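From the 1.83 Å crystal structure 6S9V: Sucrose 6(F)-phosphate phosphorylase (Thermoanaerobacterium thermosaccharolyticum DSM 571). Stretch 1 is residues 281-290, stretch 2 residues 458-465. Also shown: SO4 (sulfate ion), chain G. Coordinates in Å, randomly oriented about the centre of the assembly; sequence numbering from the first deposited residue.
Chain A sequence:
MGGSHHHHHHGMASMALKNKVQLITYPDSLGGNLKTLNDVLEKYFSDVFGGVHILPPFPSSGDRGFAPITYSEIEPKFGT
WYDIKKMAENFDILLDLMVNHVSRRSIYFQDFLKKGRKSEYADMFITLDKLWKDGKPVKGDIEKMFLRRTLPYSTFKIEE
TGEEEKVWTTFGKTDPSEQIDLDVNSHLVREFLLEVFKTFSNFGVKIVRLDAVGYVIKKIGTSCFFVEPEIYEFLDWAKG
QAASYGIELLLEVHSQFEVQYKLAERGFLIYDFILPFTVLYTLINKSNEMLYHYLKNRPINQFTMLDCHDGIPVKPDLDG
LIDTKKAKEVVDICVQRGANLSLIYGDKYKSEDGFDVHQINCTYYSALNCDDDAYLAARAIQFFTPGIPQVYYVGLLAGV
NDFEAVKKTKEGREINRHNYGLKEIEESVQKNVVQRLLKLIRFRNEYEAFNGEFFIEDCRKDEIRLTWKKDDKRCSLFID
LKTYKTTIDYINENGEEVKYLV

Stretch 1 (281-290) YTLINKSNEM
Stretch 2 (458-465) DCRKDEIR

Stretch 1 runs from the last turn of a helix through a loop into the start of a second helix, and its loop packs on the type I turn Arg 460–Glu 463, which opens into a strand at Glu 463. Thr 282 (chi1 m) sets CG2 4.0 Å from CD1 of Ile 464 (m, t). Thr 282 O accepts from Ser 287 N at 3.2 Å. Lys 286 leaves the helix with positive phi (55/45); its O lies 3.7 Å from Asp 462 CA, while its CA-to-CB bond points sideways (chi m, t, t, m). Ser 287 is extended (-140/133), its CA 5.1 Å from that of Asp 462. Ser 287 CA makes a CA-H...O contact with Lys 461 O (3.5 Å), and Ser 287 OG (chi1 t) caps the next helix, accepting from Glu 289 N at 3.3 Å. Asn 288 (-91/2; chi1 p, chi2 13°) points toward stretch 2 and clamps the turn twice: N donates to Lys 461 O and ND2 to Glu 463 O, both at 2.9 Å. ND2 also lies 3.1 Å from Arg 460 O, but at an angle too poor for a hydrogen bond; that carbonyl accepts from Glu 463 N at 3.0 Å, closing the turn. Glu 289 (m, t, 36°) brings OE2 3.1 Å from CD of Lys 461 (t, t, p, p).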

# COMPACT_ATOMS: atom_id res chain seq x y z
N TYR A 281 -16.24 -9.00 4.57
CA TYR A 281 -17.13 -10.15 4.49
C TYR A 281 -17.52 -10.64 5.88
O TYR A 281 -18.69 -10.98 6.12
CB TYR A 281 -16.46 -11.27 3.69
CG TYR A 281 -17.25 -12.56 3.66
CD1 TYR A 281 -17.12 -13.51 4.67
CD2 TYR A 281 -18.14 -12.82 2.63
CE1 TYR A 281 -17.85 -14.68 4.65
CE2 TYR A 281 -18.88 -14.00 2.60
CZ TYR A 281 -18.73 -14.92 3.61
OH TYR A 281 -19.47 -16.08 3.58
N THR A 282 -16.55 -10.70 6.79
CA THR A 282 -16.81 -11.16 8.15
C THR A 282 -17.92 -10.35 8.80
O THR A 282 -18.84 -10.91 9.42
CB THR A 282 -15.52 -11.03 8.98
OG1 THR A 282 -14.48 -11.85 8.42
CG2 THR A 282 -15.78 -11.43 10.41
N LEU A 283 -17.84 -9.02 8.69
CA LEU A 283 -18.78 -8.14 9.37
C LEU A 283 -20.12 -8.07 8.64
O LEU A 283 -21.18 -8.05 9.29
CB LEU A 283 -18.16 -6.75 9.50
CG LEU A 283 -16.86 -6.77 10.31
CD1 LEU A 283 -16.11 -5.46 10.15
CD2 LEU A 283 -17.16 -7.03 11.78
N ILE A 284 -20.10 -8.04 7.31
CA ILE A 284 -21.36 -7.98 6.56
C ILE A 284 -22.18 -9.24 6.77
O ILE A 284 -23.41 -9.19 6.91
CB ILE A 284 -21.08 -7.75 5.06
CG1 ILE A 284 -20.63 -6.30 4.82
CG2 ILE A 284 -22.32 -8.08 4.23
CD1 ILE A 284 -20.08 -6.05 3.43
N ASN A 285 -21.53 -10.41 6.80
CA ASN A 285 -22.22 -11.69 6.89
C ASN A 285 -22.25 -12.28 8.29
O ASN A 285 -22.85 -13.34 8.49
CB ASN A 285 -21.56 -12.68 5.92
CG ASN A 285 -21.67 -12.24 4.48
OD1 ASN A 285 -20.68 -12.09 3.78
ND2 ASN A 285 -22.90 -12.04 4.04
N LYS A 286 -21.65 -11.62 9.27
CA LYS A 286 -21.68 -12.07 10.66
C LYS A 286 -21.18 -13.50 10.78
O LYS A 286 -21.78 -14.34 11.46
CB LYS A 286 -23.09 -11.95 11.25
CG LYS A 286 -23.63 -10.55 11.25
CD LYS A 286 -24.99 -10.50 11.94
CE LYS A 286 -25.62 -9.12 11.84
NZ LYS A 286 -24.83 -8.08 12.55
N SER A 287 -20.07 -13.79 10.09
CA SER A 287 -19.49 -15.12 10.11
C SER A 287 -17.98 -15.00 10.19
O SER A 287 -17.37 -14.26 9.41
CB SER A 287 -19.87 -15.92 8.86
OG SER A 287 -19.07 -17.09 8.78
N ASN A 288 -17.37 -15.77 11.08
CA ASN A 288 -15.93 -15.73 11.26
C ASN A 288 -15.19 -16.74 10.39
O ASN A 288 -13.96 -16.79 10.45
CB ASN A 288 -15.58 -15.97 12.74
CG ASN A 288 -15.84 -17.41 13.20
OD1 ASN A 288 -16.06 -18.31 12.38
ND2 ASN A 288 -15.79 -17.63 14.51
N GLU A 289 -15.91 -17.50 9.56
CA GLU A 289 -15.32 -18.71 8.97
C GLU A 289 -14.17 -18.37 8.03
O GLU A 289 -13.10 -19.00 8.09
CB GLU A 289 -16.39 -19.51 8.23
CG GLU A 289 -17.40 -20.18 9.14
CD GLU A 289 -18.14 -21.35 8.49
OE1 GLU A 289 -17.53 -22.09 7.69
OE2 GLU A 289 -19.34 -21.52 8.78
N MET A 290 -14.36 -17.40 7.15
CA MET A 290 -13.29 -17.00 6.24
C MET A 290 -12.12 -16.40 7.00
O MET A 290 -10.96 -16.69 6.70
CB MET A 290 -13.83 -16.00 5.22
CG MET A 290 -12.85 -15.64 4.12
SD MET A 290 -13.52 -14.39 3.01
CE MET A 290 -12.13 -14.18 1.89
N ASP A 458 -11.37 -20.94 20.18
CA ASP A 458 -12.63 -21.52 19.73
C ASP A 458 -13.78 -20.62 20.14
O ASP A 458 -13.76 -19.99 21.20
CB ASP A 458 -12.82 -22.91 20.34
CG ASP A 458 -14.07 -23.59 19.82
OD1 ASP A 458 -14.51 -23.25 18.70
OD2 ASP A 458 -14.64 -24.41 20.56
N CYS A 459 -14.80 -20.57 19.29
CA CYS A 459 -15.97 -19.74 19.55
C CYS A 459 -17.03 -20.07 18.51
O CYS A 459 -16.77 -20.82 17.56
CB CYS A 459 -15.62 -18.25 19.52
SG CYS A 459 -14.97 -17.70 17.93
N ARG A 460 -18.22 -19.51 18.70
CA ARG A 460 -19.32 -19.67 17.76
C ARG A 460 -19.02 -18.94 16.45
O ARG A 460 -18.20 -18.02 16.40
CB ARG A 460 -20.63 -19.16 18.37
CG ARG A 460 -21.05 -19.90 19.64
CD ARG A 460 -21.63 -21.28 19.33
NE ARG A 460 -22.96 -21.17 18.74
CZ ARG A 460 -23.60 -22.15 18.12
NH1 ARG A 460 -23.04 -23.34 17.98
NH2 ARG A 460 -24.81 -21.93 17.62
N LYS A 461 -19.70 -19.36 15.39
CA LYS A 461 -19.49 -18.77 14.07
C LYS A 461 -19.74 -17.27 14.07
O LYS A 461 -19.07 -16.54 13.33
CB LYS A 461 -20.41 -19.44 13.05
CG LYS A 461 -20.12 -19.06 11.61
CD LYS A 461 -21.09 -19.73 10.63
CE LYS A 461 -22.51 -19.18 10.78
NZ LYS A 461 -22.60 -17.70 10.56
N ASP A 462 -20.69 -16.80 14.87
CA ASP A 462 -20.99 -15.38 14.95
C ASP A 462 -20.23 -14.67 16.06
O ASP A 462 -20.68 -13.64 16.56
CB ASP A 462 -22.50 -15.17 15.10
CG ASP A 462 -23.08 -15.85 16.33
OD1 ASP A 462 -22.32 -16.39 17.15
OD2 ASP A 462 -24.33 -15.84 16.46
N GLU A 463 -19.06 -15.19 16.44
CA GLU A 463 -18.20 -14.56 17.42
C GLU A 463 -16.78 -14.52 16.88
O GLU A 463 -16.45 -15.21 15.92
CB GLU A 463 -18.23 -15.31 18.76
CG GLU A 463 -19.59 -15.44 19.41
CD GLU A 463 -19.57 -16.36 20.61
OE1 GLU A 463 -18.65 -17.20 20.72
OE2 GLU A 463 -20.49 -16.26 21.46
N ILE A 464 -15.95 -13.69 17.51
CA ILE A 464 -14.51 -13.66 17.25
C ILE A 464 -13.82 -13.63 18.61
O ILE A 464 -14.13 -12.79 19.45
CB ILE A 464 -14.11 -12.43 16.41
CG1 ILE A 464 -14.68 -12.56 14.99
CG2 ILE A 464 -12.59 -12.28 16.37
CD1 ILE A 464 -14.66 -11.27 14.20
N ARG A 465 -12.87 -14.55 18.81
CA ARG A 465 -12.13 -14.61 20.07
C ARG A 465 -10.66 -14.83 19.75
O ARG A 465 -10.28 -15.91 19.29
CB ARG A 465 -12.65 -15.72 20.98
CG ARG A 465 -14.06 -15.47 21.49
CD ARG A 465 -14.44 -16.42 22.64
NE ARG A 465 -13.91 -15.98 23.93
CZ ARG A 465 -14.24 -16.51 25.10
NH1 ARG A 465 -15.10 -17.53 25.16
NH2 ARG A 465 -13.72 -16.04 26.22
S SO4 G . -25.48 -18.26 18.73
O1 SO4 G . -25.14 -18.98 17.50
O2 SO4 G . -26.78 -18.71 19.23
O3 SO4 G . -24.45 -18.51 19.73
O4 SO4 G . -25.56 -16.82 18.45